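Local atomic coordinates of uncharacterized protein (Cricetid herpesvirus 2, PDB entry 4ZKQ), a protein that binds chemokines and, as a herpesvirus decoy receptor, probably keeps them from their cellular receptors. Residues 19-24 / 186-191; 120-125 / 135-140; 293-298 / 392-397. All blocks are in the same frame, centred on the assembly; numbering follows the deposited sequence.

Contact 1 of 3, residues 19-24 / 186-191; sequences SRLLTQ and REEGLE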
loop_
_atom_site.group_PDB
_atom_site.type_symbol
_atom_site.label_atom_id
_atom_site.label_comp_id
_atom_site.label_asym_id
_atom_site.label_seq_id
_atom_site.Cartn_x
_atom_site.Cartn_y
_atom_site.Cartn_z
ATOM N N SER A 19 -13.970 -16.491 -4.426
ATOM C CA SER A 19 -12.652 -17.009 -4.800
ATOM C C SER A 19 -11.971 -16.091 -5.808
ATOM O O SER A 19 -10.901 -16.421 -6.332
ATOM C CB SER A 19 -12.785 -18.414 -5.396
ATOM O OG SER A 19 -13.635 -18.376 -6.534
ATOM N N ARG A 20 -12.597 -14.944 -6.080
ATOM C CA ARG A 20 -12.147 -14.042 -7.137
ATOM C C ARG A 20 -11.781 -12.649 -6.585
ATOM O O ARG A 20 -11.908 -11.634 -7.273
ATOM C CB ARG A 20 -13.229 -13.943 -8.225
ATOM C CG ARG A 20 -13.389 -15.228 -9.052
ATOM C CD ARG A 20 -14.634 -15.217 -9.952
ATOM N NE ARG A 20 -15.838 -14.941 -9.180
ATOM C CZ ARG A 20 -16.352 -15.758 -8.265
ATOM N NH1 ARG A 20 -15.789 -16.931 -7.999
ATOM N NH2 ARG A 20 -17.443 -15.399 -7.609
ATOM N N LEU A 21 -11.299 -12.621 -5.347
ATOM C CA LEU A 21 -10.869 -11.386 -4.689
ATOM C C LEU A 21 -9.360 -11.173 -4.820
ATOM O O LEU A 21 -8.641 -12.054 -5.287
ATOM C CB LEU A 21 -11.258 -11.428 -3.212
ATOM C CG LEU A 21 -12.741 -11.679 -2.940
ATOM C CD1 LEU A 21 -12.978 -11.717 -1.447
ATOM C CD2 LEU A 21 -13.615 -10.612 -3.597
ATOM N N LEU A 22 -8.881 -10.004 -4.407
ATOM C CA LEU A 22 -7.445 -9.751 -4.357
ATOM C C LEU A 22 -6.783 -10.755 -3.437
ATOM O O LEU A 22 -7.389 -11.195 -2.463
ATOM C CB LEU A 22 -7.137 -8.334 -3.856
ATOM C CG LEU A 22 -7.809 -7.157 -4.561
ATOM C CD1 LEU A 22 -7.472 -5.875 -3.833
ATOM C CD2 LEU A 22 -7.390 -7.063 -6.016
ATOM N N THR A 23 -5.538 -11.107 -3.741
ATOM C CA THR A 23 -4.751 -11.957 -2.854
ATOM C C THR A 23 -3.340 -11.406 -2.780
ATOM O O THR A 23 -2.942 -10.576 -3.602
ATOM C CB THR A 23 -4.711 -13.431 -3.331
ATOM O OG1 THR A 23 -4.102 -13.505 -4.623
ATOM C CG2 THR A 23 -6.117 -14.026 -3.405
ATOM N N GLN A 24 -2.576 -11.871 -1.801
ATOM C CA GLN A 24 -1.204 -11.410 -1.666
ATOM C C GLN A 24 -0.237 -12.541 -1.353
ATOM O O GLN A 24 -0.610 -13.535 -0.724
ATOM C CB GLN A 24 -1.115 -10.329 -0.587
ATOM C CG GLN A 24 -1.494 -10.793 0.819
ATOM C CD GLN A 24 -1.271 -9.719 1.861
ATOM O OE1 GLN A 24 -1.620 -8.560 1.654
ATOM N NE2 GLN A 24 -0.678 -10.097 2.988
ATOM N N ARG A 186 -8.931 -12.438 -10.636
ATOM C CA ARG A 186 -9.449 -11.822 -9.410
ATOM C C ARG A 186 -10.364 -10.633 -9.705
ATOM O O ARG A 186 -10.183 -9.543 -9.165
ATOM C CB ARG A 186 -8.282 -11.389 -8.526
ATOM C CG ARG A 186 -7.334 -12.535 -8.219
ATOM C CD ARG A 186 -6.046 -12.045 -7.583
ATOM N NE ARG A 186 -5.107 -13.129 -7.306
ATOM C CZ ARG A 186 -4.360 -13.725 -8.230
ATOM N NH1 ARG A 186 -4.456 -13.357 -9.498
ATOM N NH2 ARG A 186 -3.516 -14.687 -7.887
ATOM N N GLU A 187 -11.371 -10.864 -10.542
ATOM C CA GLU A 187 -12.179 -9.781 -11.091
ATOM C C GLU A 187 -13.094 -9.095 -10.071
ATOM O O GLU A 187 -13.569 -7.987 -10.317
ATOM C CB GLU A 187 -13.013 -10.314 -12.267
ATOM C CG GLU A 187 -14.021 -11.371 -11.879
ATOM C CD GLU A 187 -14.599 -12.105 -13.084
ATOM O OE1 GLU A 187 -14.096 -11.914 -14.211
ATOM O OE2 GLU A 187 -15.557 -12.877 -12.896
ATOM N N GLU A 188 -13.342 -9.737 -8.932
ATOM C CA GLU A 188 -14.135 -9.125 -7.871
ATOM C C GLU A 188 -13.272 -8.361 -6.847
ATOM O O GLU A 188 -13.799 -7.717 -5.935
ATOM C CB GLU A 188 -14.980 -10.201 -7.169
ATOM C CG GLU A 188 -16.095 -10.754 -8.074
ATOM C CD GLU A 188 -16.849 -11.945 -7.495
ATOM O OE1 GLU A 188 -16.795 -12.180 -6.269
ATOM O OE2 GLU A 188 -17.510 -12.657 -8.287
ATOM N N GLY A 189 -11.954 -8.391 -7.033
ATOM C CA GLY A 189 -11.026 -7.780 -6.093
ATOM C C GLY A 189 -10.995 -6.262 -6.157
ATOM O O GLY A 189 -10.786 -5.602 -5.141
ATOM N N LEU A 190 -11.179 -5.720 -7.356
ATOM C CA LEU A 190 -11.355 -4.289 -7.559
ATOM C C LEU A 190 -12.602 -4.068 -8.398
ATOM O O LEU A 190 -12.705 -4.582 -9.508
ATOM C CB LEU A 190 -10.146 -3.661 -8.254
ATOM C CG LEU A 190 -10.145 -2.135 -8.460
ATOM C CD1 LEU A 190 -8.713 -1.621 -8.501
ATOM C CD2 LEU A 190 -10.855 -1.731 -9.744
ATOM N N GLU A 191 -13.541 -3.310 -7.852
ATOM C CA GLU A 191 -14.733 -2.894 -8.585
ATOM C C GLU A 191 -14.759 -1.371 -8.607
ATOM O O GLU A 191 -14.506 -0.738 -7.583
ATOM C CB GLU A 191 -16.002 -3.446 -7.926
ATOM C CG GLU A 191 -16.061 -4.973 -7.797
ATOM C CD GLU A 191 -16.388 -5.691 -9.099
ATOM O OE1 GLU A 191 -16.344 -5.061 -10.177
ATOM O OE2 GLU A 191 -16.697 -6.902 -9.040
#
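Arg-20 meets a type I beta turn, Arg-186 to Gly-189, that leads into strand 190-195, while its own segment runs as a loop into strand 23-26. The carbonyl O of Arg-20 accepts a hydrogen bond from Glu-188 N at 2.9 Å, bent to 135°. The side chain, folded at chi3 (-54°), which places NE, then grips that glutamate side-on: NE and NH2 both reach OE2, NH2 at 2.8 Å, from one face of a carboxylate turned nearly perpendicular to the guanidinium. OE1 of Glu-188 is held by Ser-18, so the carboxylate is fixed through both oxygens. Leu-21 points away at its root, yet its CD2 returns to lie 3.8 Å from Glu-188 CB. Leu-22 CG and CD2 lie on the backbone of Gly-189, CG 3.4 Å from Gly-189 O. Leu-22 and Gly-189 both bond by backbone to Ser-214, and Leu-22 and Leu-190 both touch Trp-180, so both segments rest on strands 206-223 and 175-181. At Thr-23 the side chain of Arg-186, extended from CG to NE, crosses at about a right angle, and its NE donates to Thr-23 OG1 over 2.9 Å at 152°.

Contact 2 of 3, residues 120-125 / 135-140; sequences QFVTVQ and LFFAKF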
loop_
_atom_site.group_PDB
_atom_site.type_symbol
_atom_site.label_atom_id
_atom_site.label_comp_id
_atom_site.label_asym_id
_atom_site.label_seq_id
_atom_site.Cartn_x
_atom_site.Cartn_y
_atom_site.Cartn_z
ATOM N N GLN A 120 7.286 8.085 -19.298
ATOM C CA GLN A 120 8.517 7.780 -19.998
ATOM C C GLN A 120 8.482 6.331 -20.470
ATOM O O GLN A 120 8.143 5.438 -19.694
ATOM C CB GLN A 120 9.706 8.026 -19.086
ATOM C CG GLN A 120 11.038 7.838 -19.753
ATOM C CD GLN A 120 12.177 8.292 -18.878
ATOM O OE1 GLN A 120 11.978 9.011 -17.894
ATOM N NE2 GLN A 120 13.380 7.866 -19.220
ATOM N N PHE A 121 8.803 6.108 -21.742
ATOM C CA PHE A 121 8.809 4.761 -22.314
ATOM C C PHE A 121 10.223 4.229 -22.471
ATOM O O PHE A 121 11.155 4.983 -22.746
ATOM C CB PHE A 121 8.111 4.739 -23.675
ATOM C CG PHE A 121 6.613 4.666 -23.591
ATOM C CD1 PHE A 121 5.872 5.778 -23.250
ATOM C CD2 PHE A 121 5.948 3.481 -23.863
ATOM C CE1 PHE A 121 4.498 5.716 -23.175
ATOM C CE2 PHE A 121 4.575 3.412 -23.790
ATOM C CZ PHE A 121 3.847 4.534 -23.445
ATOM N N VAL A 122 10.369 2.920 -22.286
ATOM C CA VAL A 122 11.633 2.234 -22.502
ATOM C C VAL A 122 11.372 0.887 -23.153
ATOM O O VAL A 122 10.253 0.375 -23.115
ATOM C CB VAL A 122 12.415 2.003 -21.194
ATOM C CG1 VAL A 122 12.920 3.317 -20.630
ATOM C CG2 VAL A 122 11.551 1.267 -20.167
ATOM N N THR A 123 12.412 0.327 -23.758
ATOM C CA THR A 123 12.381 -1.050 -24.214
ATOM C C THR A 123 13.390 -1.819 -23.386
ATOM O O THR A 123 14.515 -1.354 -23.189
ATOM C CB THR A 123 12.706 -1.174 -25.714
ATOM O OG1 THR A 123 11.774 -0.388 -26.465
ATOM C CG2 THR A 123 12.624 -2.628 -26.166
ATOM N N VAL A 124 12.980 -2.976 -22.876
ATOM C CA VAL A 124 13.878 -3.840 -22.118
ATOM C C VAL A 124 13.814 -5.257 -22.676
ATOM O O VAL A 124 12.837 -5.631 -23.324
ATOM C CB VAL A 124 13.528 -3.870 -20.610
ATOM C CG1 VAL A 124 13.673 -2.483 -19.988
ATOM C CG2 VAL A 124 12.124 -4.414 -20.397
ATOM N N GLN A 125 14.862 -6.034 -22.416
ATOM C CA GLN A 125 14.897 -7.441 -22.796
ATOM C C GLN A 125 14.549 -8.319 -21.607
ATOM O O GLN A 125 15.162 -8.200 -20.549
ATOM C CB GLN A 125 16.275 -7.827 -23.327
ATOM C CG GLN A 125 16.373 -9.292 -23.722
ATOM C CD GLN A 125 17.548 -9.581 -24.630
ATOM O OE1 GLN A 125 18.670 -9.143 -24.375
ATOM N NE2 GLN A 125 17.293 -10.313 -25.709
ATOM N N LEU A 135 7.813 -0.865 -22.080
ATOM C CA LEU A 135 7.286 -0.470 -20.777
ATOM C C LEU A 135 7.160 1.041 -20.657
ATOM O O LEU A 135 7.929 1.780 -21.272
ATOM C CB LEU A 135 8.190 -0.974 -19.654
ATOM C CG LEU A 135 8.480 -2.473 -19.594
ATOM C CD1 LEU A 135 9.455 -2.767 -18.471
ATOM C CD2 LEU A 135 7.205 -3.266 -19.415
ATOM N N PHE A 136 6.202 1.495 -19.850
ATOM C CA PHE A 136 6.138 2.902 -19.472
ATOM C C PHE A 136 6.238 3.017 -17.952
ATOM O O PHE A 136 5.865 2.093 -17.230
ATOM C CB PHE A 136 4.855 3.568 -19.991
ATOM C CG PHE A 136 3.573 2.976 -19.450
ATOM C CD1 PHE A 136 3.018 3.440 -18.267
ATOM C CD2 PHE A 136 2.900 1.991 -20.157
ATOM C CE1 PHE A 136 1.832 2.911 -17.785
ATOM C CE2 PHE A 136 1.719 1.450 -19.678
ATOM C CZ PHE A 136 1.181 1.916 -18.495
ATOM N N PHE A 137 6.762 4.135 -17.463
ATOM C CA PHE A 137 6.851 4.326 -16.019
ATOM C C PHE A 137 6.749 5.774 -15.566
ATOM O O PHE A 137 6.922 6.712 -16.351
ATOM C CB PHE A 137 8.157 3.712 -15.489
ATOM C CG PHE A 137 9.401 4.436 -15.933
ATOM C CD1 PHE A 137 10.037 4.087 -17.111
ATOM C CD2 PHE A 137 9.948 5.451 -15.157
ATOM C CE1 PHE A 137 11.188 4.746 -17.518
ATOM C CE2 PHE A 137 11.103 6.114 -15.562
ATOM C CZ PHE A 137 11.718 5.754 -16.746
ATOM N N ALA A 138 6.434 5.939 -14.285
ATOM C CA ALA A 138 6.362 7.253 -13.655
ATOM C C ALA A 138 6.603 7.094 -12.173
ATOM O O ALA A 138 6.225 6.083 -11.581
ATOM C CB ALA A 138 5.021 7.908 -13.901
ATOM N N LYS A 139 7.224 8.104 -11.578
ATOM C CA LYS A 139 7.536 8.091 -10.157
ATOM C C LYS A 139 6.675 9.104 -9.416
ATOM O O LYS A 139 6.476 10.221 -9.893
ATOM C CB LYS A 139 9.023 8.387 -9.952
ATOM C CG LYS A 139 9.469 8.352 -8.513
ATOM C CD LYS A 139 10.987 8.406 -8.438
ATOM C CE LYS A 139 11.469 8.657 -7.024
ATOM N NZ LYS A 139 12.912 9.003 -7.002
ATOM N N PHE A 140 6.162 8.701 -8.257
ATOM C CA PHE A 140 5.270 9.542 -7.460
ATOM C C PHE A 140 5.772 9.630 -6.033
ATOM O O PHE A 140 6.507 8.764 -5.571
ATOM C CB PHE A 140 3.839 8.992 -7.452
ATOM C CG PHE A 140 3.280 8.737 -8.818
ATOM C CD1 PHE A 140 3.092 9.784 -9.701
ATOM C CD2 PHE A 140 2.929 7.455 -9.217
ATOM C CE1 PHE A 140 2.581 9.564 -10.963
ATOM C CE2 PHE A 140 2.412 7.229 -10.484
ATOM C CZ PHE A 140 2.235 8.287 -11.355
#
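The ring of Phe-137 has Gln-120 CB over one face, offset toward the rim, and Gln-120 CD 3.3 Å from CZ, while Val-122 CG1 meets its edge in plane, 3.8 Å from CE1. On the other side of the sheet the ring of Phe-121 is covered on one face by Phe-136 CB, 3.7 Å from the ring centroid and over its centre; the two side chains run side by side in the same direction, their ring planes 46° apart in an oblique pairing. Phe-121 also meets Trp-94 edge-to-face. These residues belong to the beta hairpin of strands 117-125 and 132-143, with 117-125 outermost in its mixed sheet. Gln-120 with Phe-137 and Val-122 with Leu-135 form antiparallel hydrogen-bonded pairs, and Phe-121 with Phe-136 the non-hydrogen-bonded pair between them. Val-122 N donates to Leu-135 O at 2.9 Å, and Leu-135 N returns the bond to Val-122 O; the link from Gln-120 N to Phe-137 O is longer, 3.3 Å. Val-124, whose backbone bonds to Gln-133, touches Leu-135 CD1 with CG2 at 3.7 Å. The backbone bonds thus fix the hairpin register, while apolar and CH-pi contacts lie on both sides of the sheet, with even the polar Gln-120 contributing its CB methylene to an aromatic face.

Contact 3 of 3, residues 293-298 / 392-397; sequences YTFYTD and REYYLD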
loop_
_atom_site.group_PDB
_atom_site.type_symbol
_atom_site.label_atom_id
_atom_site.label_comp_id
_atom_site.label_asym_id
_atom_site.label_seq_id
_atom_site.Cartn_x
_atom_site.Cartn_y
_atom_site.Cartn_z
ATOM N N TYR A 293 6.290 -5.379 24.937
ATOM C CA TYR A 293 5.000 -6.040 24.812
ATOM C C TYR A 293 5.199 -7.446 24.283
ATOM O O TYR A 293 6.020 -7.662 23.391
ATOM C CB TYR A 293 4.075 -5.275 23.867
ATOM C CG TYR A 293 3.900 -3.808 24.175
ATOM C CD1 TYR A 293 3.003 -3.385 25.142
ATOM C CD2 TYR A 293 4.605 -2.846 23.470
ATOM C CE1 TYR A 293 2.826 -2.046 25.413
ATOM C CE2 TYR A 293 4.436 -1.504 23.731
ATOM C CZ TYR A 293 3.544 -1.109 24.703
ATOM O OH TYR A 293 3.373 0.223 24.965
ATOM N N THR A 294 4.441 -8.394 24.819
ATOM C CA THR A 294 4.458 -9.748 24.300
ATOM C C THR A 294 3.045 -10.236 24.039
ATOM O O THR A 294 2.085 -9.781 24.662
ATOM C CB THR A 294 5.170 -10.726 25.264
ATOM O OG1 THR A 294 4.403 -10.871 26.463
ATOM C CG2 THR A 294 6.558 -10.216 25.608
ATOM N N PHE A 295 2.928 -11.154 23.089
ATOM C CA PHE A 295 1.652 -11.774 22.773
ATOM C C PHE A 295 1.895 -13.106 22.086
ATOM O O PHE A 295 2.954 -13.332 21.492
ATOM C CB PHE A 295 0.799 -10.864 21.884
ATOM C CG PHE A 295 1.473 -10.461 20.597
ATOM C CD1 PHE A 295 1.367 -11.251 19.465
ATOM C CD2 PHE A 295 2.199 -9.289 20.521
ATOM C CE1 PHE A 295 1.983 -10.879 18.282
ATOM C CE2 PHE A 295 2.820 -8.911 19.344
ATOM C CZ PHE A 295 2.709 -9.707 18.224
ATOM N N TYR A 296 0.911 -13.986 22.194
ATOM C CA TYR A 296 0.912 -15.257 21.488
ATOM C C TYR A 296 0.256 -15.076 20.123
ATOM O O TYR A 296 -0.679 -14.285 19.975
ATOM C CB TYR A 296 0.176 -16.322 22.310
ATOM C CG TYR A 296 -0.319 -17.514 21.513
ATOM C CD1 TYR A 296 -1.557 -17.489 20.880
ATOM C CD2 TYR A 296 0.445 -18.671 21.409
ATOM C CE1 TYR A 296 -2.013 -18.575 20.156
ATOM C CE2 TYR A 296 -0.005 -19.763 20.689
ATOM C CZ TYR A 296 -1.234 -19.709 20.064
ATOM O OH TYR A 296 -1.689 -20.791 19.344
ATOM N N THR A 297 0.748 -15.803 19.129
ATOM C CA THR A 297 0.125 -15.803 17.810
ATOM C C THR A 297 0.364 -17.132 17.103
ATOM O O THR A 297 1.417 -17.746 17.272
ATOM C CB THR A 297 0.660 -14.650 16.929
ATOM O OG1 THR A 297 0.102 -14.748 15.614
ATOM C CG2 THR A 297 2.176 -14.697 16.837
ATOM N N ASP A 298 -0.622 -17.570 16.324
ATOM C CA ASP A 298 -0.484 -18.764 15.494
ATOM C C ASP A 298 -0.138 -18.378 14.062
ATOM O O ASP A 298 -0.223 -19.199 13.157
ATOM C CB ASP A 298 -1.774 -19.588 15.513
ATOM C CG ASP A 298 -2.959 -18.833 14.938
ATOM O OD1 ASP A 298 -2.927 -17.583 14.934
ATOM O OD2 ASP A 298 -3.922 -19.486 14.490
ATOM N N ARG A 392 -1.904 -4.719 15.548
ATOM C CA ARG A 392 -1.913 -4.471 16.982
ATOM C C ARG A 392 -1.567 -3.023 17.270
ATOM O O ARG A 392 -0.491 -2.549 16.909
ATOM C CB ARG A 392 -0.934 -5.404 17.696
ATOM C CG ARG A 392 -1.322 -6.855 17.556
ATOM C CD ARG A 392 -0.419 -7.789 18.324
ATOM N NE ARG A 392 -0.678 -9.179 17.951
ATOM C CZ ARG A 392 -1.532 -9.988 18.571
ATOM N NH1 ARG A 392 -2.232 -9.568 19.619
ATOM N NH2 ARG A 392 -1.686 -11.231 18.138
ATOM N N GLU A 393 -2.503 -2.322 17.898
ATOM C CA GLU A 393 -2.297 -0.940 18.298
ATOM C C GLU A 393 -1.792 -0.905 19.728
ATOM O O GLU A 393 -2.250 -1.677 20.577
ATOM C CB GLU A 393 -3.596 -0.133 18.162
ATOM C CG GLU A 393 -4.068 0.032 16.724
ATOM C CD GLU A 393 -5.362 0.817 16.593
ATOM O OE1 GLU A 393 -5.721 1.562 17.532
ATOM O OE2 GLU A 393 -6.021 0.686 15.542
ATOM N N TYR A 394 -0.841 -0.009 19.981
ATOM C CA TYR A 394 -0.301 0.206 21.315
ATOM C C TYR A 394 -0.378 1.683 21.656
ATOM O O TYR A 394 0.052 2.537 20.875
ATOM C CB TYR A 394 1.140 -0.293 21.413
ATOM C CG TYR A 394 1.274 -1.781 21.204
ATOM C CD1 TYR A 394 1.178 -2.654 22.274
ATOM C CD2 TYR A 394 1.495 -2.313 19.939
ATOM C CE1 TYR A 394 1.295 -4.004 22.102
ATOM C CE2 TYR A 394 1.616 -3.675 19.754
ATOM C CZ TYR A 394 1.513 -4.516 20.848
ATOM O OH TYR A 394 1.621 -5.876 20.713
ATOM N N TYR A 395 -0.959 1.971 22.818
ATOM C CA TYR A 395 -1.110 3.335 23.309
ATOM C C TYR A 395 -0.119 3.534 24.443
ATOM O O TYR A 395 -0.193 2.867 25.480
ATOM C CB TYR A 395 -2.549 3.593 23.766
ATOM C CG TYR A 395 -3.570 3.103 22.768
ATOM C CD1 TYR A 395 -3.488 3.469 21.434
ATOM C CD2 TYR A 395 -4.594 2.249 23.149
ATOM C CE1 TYR A 395 -4.402 3.013 20.512
ATOM C CE2 TYR A 395 -5.517 1.786 22.231
ATOM C CZ TYR A 395 -5.414 2.172 20.912
ATOM O OH TYR A 395 -6.326 1.717 19.987
ATOM N N LEU A 396 0.830 4.433 24.214
ATOM C CA LEU A 396 1.923 4.675 25.144
ATOM C C LEU A 396 1.627 5.858 26.057
ATOM O O LEU A 396 0.870 6.756 25.691
ATOM C CB LEU A 396 3.222 4.947 24.379
ATOM C CG LEU A 396 3.996 3.771 23.785
ATOM C CD1 LEU A 396 3.179 3.026 22.752
ATOM C CD2 LEU A 396 5.298 4.273 23.174
ATOM N N ASP A 397 2.229 5.849 27.242
ATOM C CA ASP A 397 2.255 7.029 28.103
ATOM C C ASP A 397 3.703 7.478 28.293
ATOM O O ASP A 397 4.016 8.255 29.192
ATOM C CB ASP A 397 1.582 6.749 29.451
ATOM C CG ASP A 397 2.094 5.484 30.117
ATOM O OD1 ASP A 397 3.133 4.947 29.677
ATOM O OD2 ASP A 397 1.454 5.030 31.089
HETATM O O HOH W 1 1.626 1.095 26.851
HETATM O O HOH W 2 0.532 -7.097 23.417
HETATM O O HOH W 3 -3.485 -13.647 19.259
#
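Tyr-293 and Tyr-394 bury the most surface here, and Arg-392 follows, its guanidinium lying on Phe-295. The two tyrosines slide past each other in opposite directions, with Tyr-394 CD1 over the centre of the Tyr-293 ring and CE1 3.3 Å from Tyr-293 CG. Their planes are 35° apart and their centroids 4.2 Å, an oblique overlap. At the far end of Tyr-293, OH touches Leu-396 CD1 and donates to a water at 2.7 Å, which in turn donates to Tyr-395 O. Arg-392, extended from CG to NE, lays its guanidinium flat on Phe-295 at 23° between planes, a cation-pi stack with CZ 3.7 Å from the ring centroid; CD adds a CH-pi contact over the same face. Tyr-394 OH approaches this ring too, 3.5 Å from CD2. A second water bridges Tyr-296 O and Arg-392 NH2. Arg-392 NH2 also forms a salt bridge with Glu-390, and Tyr-222 makes a further cation-pi contact with the arginine. Strands 290-296 and 388-395 belong to different sheets and run roughly antiparallel, as in the layers of a beta sandwich; the axes of the short strands come within 10.7 Å. Strand 360-366 pairs with the first; strand 378-384 pairs antiparallel with 388-395, with Leu-381 resting against Phe-295.

The three contacts spread over one chain without touching. Contact 2 is nested in the chain loop closed by contact 1, their centres 26 Å apart, and strands 23-26 and 117-125 are the two outermost strands of the same mixed sheet. Contact 3 follows later in the chain, its centre 30 Å from that of contact 1. Contact 1 joins strand 23-26, at the edge of the mixed sheet of contact 2, to strand 190-195 of the sheet that also holds 388-395; both 190-195 and 388-395 pair with strand 206-223. Contacts 2 and 3, 42 Å apart between centres, lie on opposite sides of the chain's centre. Where the contacts stand relative to a bound chemokine is left open.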